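Alpha-glucosidase (Pseudoalteromonas sp. K8, PDB 5HQA) hydrolyses alpha-glucosides as a chloride-activated family 97 glycoside hydrolase, with a calcium ion in the pocket that binds the inhibitor acarbose. Local coordinates at residues G95-R100 with R111-Q117; Q18-Y23 with N35-G39. One frame throughout, in Å; residues are numbered along the deposited sequence.

Interaction 1. Residues G95-R100 with R111-Q117. With FMT (formic acid), chain I.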
ATOM      1  N   GLY A  95      -2.043  32.864 -19.877  1.00 23.81           N
ATOM      2  CA  GLY A  95      -1.077  31.955 -19.302  1.00 22.07           C
ATOM      3  C   GLY A  95      -0.863  30.768 -20.209  1.00 20.79           C
ATOM      4  O   GLY A  95      -1.429  30.673 -21.305  1.00 19.71           O
ATOM      5  N   THR A  96      -0.014  29.864 -19.739  0.60 19.08           N
ATOM      6  CA  THR A  96       0.249  28.657 -20.496  0.60 18.10           C
ATOM      7  C   THR A  96       0.575  27.534 -19.529  0.60 17.04           C
ATOM      8  O   THR A  96       1.126  27.757 -18.446  0.60 16.53           O
ATOM      9  CB  THR A  96       1.385  28.857 -21.510  0.60 19.27           C
ATOM     10  OG1 THR A  96       1.535  27.673 -22.304  0.60 19.40           O
ATOM     11  CG2 THR A  96       2.700  29.162 -20.803  0.60 18.79           C
ATOM     12  N   TYR A  97       0.187  26.326 -19.918  1.00 14.88           N
ATOM     13  CA  TYR A  97       0.564  25.134 -19.185  1.00 15.60           C
ATOM     14  C   TYR A  97       0.509  23.970 -20.152  1.00 16.65           C
ATOM     15  O   TYR A  97      -0.097  24.057 -21.222  1.00 15.31           O
ATOM     16  CB  TYR A  97      -0.323  24.886 -17.959  1.00 15.13           C
ATOM     17  CG  TYR A  97      -1.747  24.462 -18.244  1.00 13.80           C
ATOM     18  CD1 TYR A  97      -2.761  25.405 -18.363  1.00 13.85           C
ATOM     19  CD2 TYR A  97      -2.085  23.110 -18.340  1.00 13.74           C
ATOM     20  CE1 TYR A  97      -4.080  25.017 -18.593  1.00 14.41           C
ATOM     21  CE2 TYR A  97      -3.393  22.715 -18.574  1.00 13.86           C
ATOM     22  CZ  TYR A  97      -4.385  23.671 -18.697  1.00 16.30           C
ATOM     23  OH  TYR A  97      -5.680  23.277 -18.922  1.00 18.13           O
ATOM     24  N   SER A  98       1.176  22.891 -19.774  1.00 13.43           N
ATOM     25  CA  SER A  98       1.171  21.681 -20.567  1.00 13.49           C
ATOM     26  C   SER A  98       0.655  20.528 -19.728  1.00 13.83           C
ATOM     27  O   SER A  98       0.722  20.556 -18.497  1.00 13.81           O
ATOM     28  CB  SER A  98       2.571  21.366 -21.107  1.00 13.89           C
ATOM     29  OG  SER A  98       3.005  22.396 -21.987  1.00 16.20           O
ATOM     30  N   VAL A  99       0.113  19.521 -20.398  1.00 12.48           N
ATOM     31  CA  VAL A  99      -0.236  18.262 -19.758  1.00 12.01           C
ATOM     32  C   VAL A  99       0.492  17.157 -20.507  1.00 16.60           C
ATOM     33  O   VAL A  99       0.434  17.094 -21.742  1.00 16.29           O
ATOM     34  CB  VAL A  99      -1.755  18.023 -19.737  1.00 11.65           C
ATOM     35  CG1 VAL A  99      -2.066  16.755 -18.969  1.00 15.73           C
ATOM     36  CG2 VAL A  99      -2.458  19.182 -19.047  1.00 13.70           C
ATOM     37  N   ARG A 100       1.206  16.317 -19.768  1.00 12.96           N
ATOM     38  CA  ARG A 100       1.942  15.197 -20.339  1.00 12.15           C
ATOM     39  C   ARG A 100       1.123  13.941 -20.089  1.00 13.27           C
ATOM     40  O   ARG A 100       0.764  13.662 -18.944  1.00 13.10           O
ATOM     41  CB  ARG A 100       3.328  15.079 -19.707  1.00 13.31           C
ATOM     42  CG  ARG A 100       4.220  13.990 -20.312  1.00 14.93           C
ATOM     43  CD  ARG A 100       5.600  13.960 -19.630  1.00 16.17           C
ATOM     44  NE  ARG A 100       6.239  15.273 -19.700  1.00 16.62           N
ATOM     45  CZ  ARG A 100       7.031  15.686 -20.687  1.00 18.30           C
ATOM     46  NH1 ARG A 100       7.330  14.889 -21.714  1.00 16.04           N
ATOM     47  NH2 ARG A 100       7.530  16.913 -20.642  1.00 18.48           N
ATOM     48  N   ARG A 111       0.022  14.331 -16.081  1.00 12.41           N
ATOM     49  CA  ARG A 111       0.336  15.348 -15.088  1.00 10.74           C
ATOM     50  C   ARG A 111       0.419  16.696 -15.776  1.00 12.90           C
ATOM     51  O   ARG A 111       0.652  16.792 -16.983  1.00 14.09           O
ATOM     52  CB  ARG A 111       1.645  15.054 -14.347  1.00 10.92           C
ATOM     53  CG  ARG A 111       2.884  15.317 -15.187  1.00 12.11           C
ATOM     54  CD  ARG A 111       4.142  15.151 -14.363  1.00 12.61           C
ATOM     55  NE  ARG A 111       5.329  15.486 -15.142  1.00 13.74           N
ATOM     56  CZ  ARG A 111       6.568  15.217 -14.752  1.00 19.62           C
ATOM     57  NH1 ARG A 111       6.788  14.608 -13.592  1.00 19.16           N
ATOM     58  NH2 ARG A 111       7.590  15.554 -15.526  1.00 22.32           N
ATOM     59  N   TYR A 112       0.192  17.744 -14.993  1.00 11.91           N
ATOM     60  CA  TYR A 112       0.345  19.105 -15.478  1.00 11.51           C
ATOM     61  C   TYR A 112       1.783  19.542 -15.296  1.00 13.51           C
ATOM     62  O   TYR A 112       2.425  19.200 -14.297  1.00 14.15           O
ATOM     63  CB  TYR A 112      -0.543  20.067 -14.708  1.00 11.41           C
ATOM     64  CG  TYR A 112      -2.029  19.808 -14.732  1.00 11.07           C
ATOM     65  CD1 TYR A 112      -2.606  18.818 -13.936  1.00 11.43           C
ATOM     66  CD2 TYR A 112      -2.871  20.610 -15.502  1.00 11.47           C
ATOM     67  CE1 TYR A 112      -3.988  18.620 -13.924  1.00 11.31           C
ATOM     68  CE2 TYR A 112      -4.238  20.417 -15.503  1.00 12.67           C
ATOM     69  CZ  TYR A 112      -4.794  19.428 -14.707  1.00 13.40           C
ATOM     70  OH  TYR A 112      -6.161  19.265 -14.713  1.00 13.14           O
ATOM     71  N   GLU A 113       2.279  20.319 -16.249  1.00 12.41           N
ATOM     72  CA  GLU A 113       3.588  20.951 -16.144  1.00 12.93           C
ATOM     73  C   GLU A 113       3.380  22.429 -16.431  1.00 15.34           C
ATOM     74  O   GLU A 113       3.103  22.814 -17.570  1.00 15.79           O
ATOM     75  CB  GLU A 113       4.596  20.301 -17.098  1.00 15.24           C
ATOM     76  CG  GLU A 113       4.822  18.830 -16.737  1.00 16.12           C
ATOM     77  CD  GLU A 113       5.700  18.071 -17.720  1.00 18.32           C
ATOM     78  OE1 GLU A 113       6.242  18.694 -18.662  1.00 17.70           O
ATOM     79  OE2 GLU A 113       5.840  16.833 -17.545  1.00 18.67           O
ATOM     80  N   VAL A 114       3.448  23.244 -15.383  1.00 15.25           N
ATOM     81  CA  VAL A 114       3.213  24.680 -15.485  1.00 14.37           C
ATOM     82  C   VAL A 114       4.576  25.367 -15.518  1.00 15.16           C
ATOM     83  O   VAL A 114       5.303  25.322 -14.515  1.00 17.24           O
ATOM     84  CB  VAL A 114       2.358  25.202 -14.326  1.00 14.40           C
ATOM     85  CG1 VAL A 114       2.115  26.697 -14.503  1.00 14.48           C
ATOM     86  CG2 VAL A 114       1.044  24.455 -14.285  1.00 14.61           C
ATOM     87  N   PRO A 115       4.947  26.006 -16.617  1.00 16.74           N
ATOM     88  CA  PRO A 115       6.294  26.562 -16.745  1.00 18.45           C
ATOM     89  C   PRO A 115       6.399  27.939 -16.107  1.00 20.10           C
ATOM     90  O   PRO A 115       5.406  28.592 -15.789  1.00 18.85           O
ATOM     91  CB  PRO A 115       6.463  26.663 -18.260  1.00 21.01           C
ATOM     92  CG  PRO A 115       5.074  27.056 -18.716  1.00 17.72           C
ATOM     93  CD  PRO A 115       4.137  26.242 -17.825  1.00 14.98           C
ATOM     94  N   LYS A 116       7.644  28.388 -15.962  1.00 20.52           N
ATOM     95  CA  LYS A 116       7.907  29.765 -15.570  1.00 23.15           C
ATOM     96  C   LYS A 116       7.201  30.727 -16.519  1.00 24.15           C
ATOM     97  O   LYS A 116       7.263  30.567 -17.743  1.00 24.02           O
ATOM     98  CB  LYS A 116       9.417  30.024 -15.574  1.00 25.91           C
ATOM     99  CG  LYS A 116       9.816  31.447 -15.208  1.00 29.87           C
ATOM    100  CD  LYS A 116      11.322  31.621 -15.306  1.00 33.01           C
ATOM    101  CE  LYS A 116      11.736  33.040 -14.981  1.00 40.60           C
ATOM    102  NZ  LYS A 116      13.195  33.222 -15.227  1.00 47.97           N
ATOM    103  N   GLN A 117       6.510  31.714 -15.948  1.00 23.04           N
ATOM    104  CA  GLN A 117       5.815  32.711 -16.752  1.00 23.74           C
ATOM    105  C   GLN A 117       5.529  33.933 -15.899  1.00 24.81           C
ATOM    106  O   GLN A 117       5.415  33.847 -14.674  1.00 24.27           O
ATOM    107  CB  GLN A 117       4.512  32.161 -17.332  1.00 22.48           C
ATOM    108  CG  GLN A 117       3.553  31.636 -16.296  1.00 18.92           C
ATOM    109  CD  GLN A 117       2.516  30.738 -16.923  1.00 19.72           C
ATOM    110  OE1 GLN A 117       1.537  31.212 -17.500  1.00 21.79           O
ATOM    111  NE2 GLN A 117       2.735  29.430 -16.839  1.00 16.39           N
TER
HETATM  112  C   FMT I 708       8.601  17.013 -24.375  1.00 42.11           C
HETATM  113  O1  FMT I 708       8.000  17.888 -23.751  1.00 41.82           O
HETATM  114  O2  FMT I 708       9.557  16.378 -23.920  1.00 40.46           O
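Strands 95-104 and 107-114 make an antiparallel beta hairpin in one sheet of the N-terminal beta-sandwich, and Ser98 sits opposite Glu113 as a hydrogen-bonded pair. Glu113 N reaches Ser98 O at 2.7 Å, and Arg100 and Arg111 form the next such pair, with the non-hydrogen-bonded pair Val99-Tyr112 between them.

On the face that carries Ser98, Arg100, Arg111 and Glu113, both arginines close side-on upon one carboxylate. Arg100 is bent at its third torsion (chi3 -56°), which turns its guanidinium edge to the acid: NE meets Glu113 OE2 at 2.7 Å and NH2 meets the syn lone pair of Glu113 OE1 at 3.0 Å. Arg111 spends NE and NH2 on a single oxygen; its NE approaches Glu113 OE2 from the anti side at 2.8 Å, while its NH2 comes from above the carboxylate plane. Arg100 NH1 has a second acid, Glu82, and a formate, probably from the crystallisation liquor, accepts a bond from Arg100 NH2 and a weak one from NH1.

Where strand 107-114 has ended, the Gln117 amide takes over as backbone partner of Thr96. Its OE1 accepts from Thr96 N at 3.0 Å; NE2 gives one hydrogen to Thr96 O at 2.8 Å and the other to Pro115 O. On the face away from the charges, Tyr97 and Tyr112 lie side by side, CE2 of Tyr97 3.8 Å from CD2 of Tyr112.

Three N-H groups converge on Glu113 OE2 and a fourth holds OE1, so the carboxylate is fixed in its rotation and probably stays ionised.

Interaction 2. Residues Q18-Y23 with N35-G39; sequences QSTPSY and NSALG
Strands 22-27 and 30-42 of the N-terminal sandwich pair as an antiparallel hairpin, and here Tyr23 faces Ser36 as a hydrogen-bonded pair. Ser36 N binds Tyr23 O at 2.8 Å and Tyr23 N binds Ser36 O at 3.0 Å. Beyond the non-hydrogen-bonded pair Ser22-Ala37, where Ser22 CA makes a CA-H...O contact with Ser36 O (3.0 Å), the pairing fades into a weak bond from Leu38 N to Pro21 O.

The Tyr23 ring carries the side-chain contact. With CG set between the backbone N and the carbonyl carbon (chi1 74°), the ring is laid back over the partner strand, and Ser36 CB stands over one face, 3.9 Å from the Tyr23 ring centroid in a CH-pi contact. Leu38 reaches the ring too, its CD2 3.8 Å from Tyr23 CD1. The Tyr23 hydroxyl bonds to Glu131 O in the neighbouring strand 122-134, and Ser36 OG is held by Asn34 O and Ala133 N. Replacing Tyr23 with an alanine removes the ring, which is likely to open a gap beside Ser36 and Leu38 and leave Glu131 O without this donor.

On the side of Ser22, the side-chain amides of the exposed Gln18 and Asn35 stack, planes 19° apart, with Gln18 CD 3.8 Å from Asn35 ND2.

A face with Tyr23 and Leu38 turned to the other sheet, and the opposite one carrying Ser22 and Ala37, is the two-sided pattern of an antiparallel hairpin in a beta-sandwich.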
ATOM      1  N   GLN A  18     -14.314  22.167 -25.555  1.00 33.77           N
ATOM      2  CA  GLN A  18     -15.166  22.392 -24.397  1.00 42.33           C
ATOM      3  C   GLN A  18     -14.776  23.709 -23.726  1.00 47.91           C
ATOM      4  O   GLN A  18     -13.822  24.387 -24.128  1.00 45.26           O
ATOM      5  CB  GLN A  18     -15.058  21.216 -23.419  1.00 41.40           C
ATOM      6  CG  GLN A  18     -15.133  19.840 -24.084  1.00 42.84           C
ATOM      7  CD  GLN A  18     -16.403  19.656 -24.908  1.00 48.90           C
ATOM      8  OE1 GLN A  18     -17.514  19.899 -24.423  1.00 51.79           O
ATOM      9  NE2 GLN A  18     -16.245  19.235 -26.163  1.00 46.85           N
ATOM     10  N   SER A  19     -15.530  24.077 -22.682  1.00 48.41           N
ATOM     11  CA  SER A  19     -15.254  25.333 -21.992  1.00 48.90           C
ATOM     12  C   SER A  19     -13.799  25.389 -21.555  1.00 40.91           C
ATOM     13  O   SER A  19     -13.119  26.407 -21.745  1.00 38.68           O
ATOM     14  CB  SER A  19     -16.194  25.504 -20.798  1.00 56.05           C
ATOM     15  OG  SER A  19     -16.315  24.303 -20.059  1.00 60.59           O
ATOM     16  N   THR A  20     -13.299  24.296 -20.989  0.97 33.13           N
ATOM     17  CA  THR A  20     -11.897  24.160 -20.642  0.97 30.17           C
ATOM     18  C   THR A  20     -11.225  23.150 -21.566  0.97 24.83           C
ATOM     19  O   THR A  20     -11.883  22.465 -22.360  0.97 20.98           O
ATOM     20  CB  THR A  20     -11.710  23.739 -19.156  0.97 30.50           C
ATOM     21  OG1 THR A  20     -11.986  22.345 -18.958  0.97 27.04           O
ATOM     22  CG2 THR A  20     -12.588  24.569 -18.201  0.97 32.19           C
ATOM     23  N   PRO A  21      -9.900  23.087 -21.534  1.00 21.49           N
ATOM     24  CA  PRO A  21      -9.210  21.881 -21.990  1.00 17.76           C
ATOM     25  C   PRO A  21      -9.847  20.645 -21.361  1.00 15.90           C
ATOM     26  O   PRO A  21     -10.363  20.692 -20.244  1.00 16.75           O
ATOM     27  CB  PRO A  21      -7.785  22.091 -21.477  1.00 20.44           C
ATOM     28  CG  PRO A  21      -7.615  23.577 -21.510  1.00 22.65           C
ATOM     29  CD  PRO A  21      -8.965  24.198 -21.279  1.00 19.45           C
ATOM     30  N   SER A  22      -9.818  19.530 -22.083  1.00 15.04           N
ATOM     31  CA  SER A  22     -10.455  18.327 -21.570  1.00 13.35           C
ATOM     32  C   SER A  22      -9.827  17.113 -22.239  1.00 12.80           C
ATOM     33  O   SER A  22      -9.127  17.230 -23.249  1.00 12.81           O
ATOM     34  CB  SER A  22     -11.977  18.360 -21.806  1.00 14.55           C
ATOM     35  OG  SER A  22     -12.267  18.377 -23.198  1.00 18.31           O
ATOM     36  N   TYR A  23     -10.080  15.942 -21.657  1.00 11.84           N
ATOM     37  CA  TYR A  23      -9.635  14.693 -22.253  1.00 11.36           C
ATOM     38  C   TYR A  23     -10.759  13.670 -22.137  1.00 13.81           C
ATOM     39  O   TYR A  23     -11.663  13.798 -21.307  1.00 12.32           O
ATOM     40  CB  TYR A  23      -8.342  14.165 -21.590  1.00 11.61           C
ATOM     41  CG  TYR A  23      -8.596  13.579 -20.225  1.00 11.28           C
ATOM     42  CD1 TYR A  23      -8.737  14.402 -19.112  1.00 11.59           C
ATOM     43  CD2 TYR A  23      -8.736  12.208 -20.055  1.00 10.24           C
ATOM     44  CE1 TYR A  23      -9.003  13.868 -17.857  1.00 10.24           C
ATOM     45  CE2 TYR A  23      -9.001  11.667 -18.812  1.00  9.89           C
ATOM     46  CZ  TYR A  23      -9.131  12.499 -17.719  1.00 11.13           C
ATOM     47  OH  TYR A  23      -9.399  11.951 -16.490  1.00 11.07           O
ATOM     48  N   ASN A  35     -15.686  13.324 -21.809  1.00 12.68           N
ATOM     49  CA  ASN A  35     -15.020  14.621 -21.684  1.00 13.57           C
ATOM     50  C   ASN A  35     -14.828  14.988 -20.220  1.00 13.65           C
ATOM     51  O   ASN A  35     -15.798  15.087 -19.461  1.00 12.64           O
ATOM     52  CB  ASN A  35     -15.839  15.720 -22.368  1.00 19.08           C
ATOM     53  CG  ASN A  35     -15.930  15.543 -23.857  1.00 28.04           C
ATOM     54  OD1 ASN A  35     -14.983  15.095 -24.504  1.00 26.06           O
ATOM     55  ND2 ASN A  35     -17.082  15.901 -24.418  1.00 35.02           N
ATOM     56  N   SER A  36     -13.572  15.195 -19.829  1.00 11.75           N
ATOM     57  CA  SER A  36     -13.197  15.444 -18.443  1.00 10.22           C
ATOM     58  C   SER A  36     -12.324  16.687 -18.386  1.00 13.12           C
ATOM     59  O   SER A  36     -11.329  16.772 -19.110  1.00 12.63           O
ATOM     60  CB  SER A  36     -12.444  14.240 -17.869  1.00 10.50           C
ATOM     61  OG  SER A  36     -13.251  13.072 -17.902  1.00 12.46           O
ATOM     62  N   ALA A  37     -12.683  17.635 -17.517  1.00 11.28           N
ATOM     63  CA  ALA A  37     -12.043  18.945 -17.478  1.00 13.12           C
ATOM     64  C   ALA A  37     -10.610  18.871 -16.933  1.00 13.85           C
ATOM     65  O   ALA A  37     -10.231  17.945 -16.209  1.00 12.01           O
ATOM     66  CB  ALA A  37     -12.866  19.911 -16.623  1.00 11.92           C
ATOM     67  N   LEU A  38      -9.821  19.896 -17.285  1.00 12.35           N
ATOM     68  CA  LEU A  38      -8.457  20.099 -16.813  1.00 13.10           C
ATOM     69  C   LEU A  38      -8.295  21.553 -16.392  1.00 15.71           C
ATOM     70  O   LEU A  38      -8.892  22.445 -17.002  1.00 16.66           O
ATOM     71  CB  LEU A  38      -7.436  19.787 -17.916  1.00 11.64           C
ATOM     72  CG  LEU A  38      -7.516  18.371 -18.486  1.00 12.30           C
ATOM     73  CD1 LEU A  38      -6.725  18.278 -19.784  1.00 14.20           C
ATOM     74  CD2 LEU A  38      -7.011  17.364 -17.471  1.00 13.80           C
ATOM     75  N   GLY A  39      -7.487  21.804 -15.361  1.00 10.85           N
ATOM     76  CA  GLY A  39      -7.170  23.175 -14.995  1.00 12.47           C
ATOM     77  C   GLY A  39      -6.990  23.366 -13.496  1.00 11.06           C
ATOM     78  O   GLY A  39      -6.923  22.405 -12.732  1.00 13.33           O
TER
HETATM   79  O   HOH W   1     -12.752  15.889 -24.068  1.00 27.04           O

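Interactions 1 and 2 are separate hairpins, one from each of two antiparallel sheets in the N-terminal region, and they meet through their apolar faces. Tyr97 and Tyr112 reach across from 95-100 and 111-117: Tyr112 OH lies 2.9 Å from Gly39 N, a probable hydrogen bond, and Tyr97 OH packs 3.2 Å from Pro21 CG. Leu38 touches both tyrosines, so the two contacts share this stretch of the sandwich core. Their outer sides differ. Interaction 1 turns a charged salt-bridge network outward, whereas interaction 2 has no charged pair across it and stacks uncharged amides on its exposed side; both rest on backbone bonds. Both lie away from the metal and glycan sites.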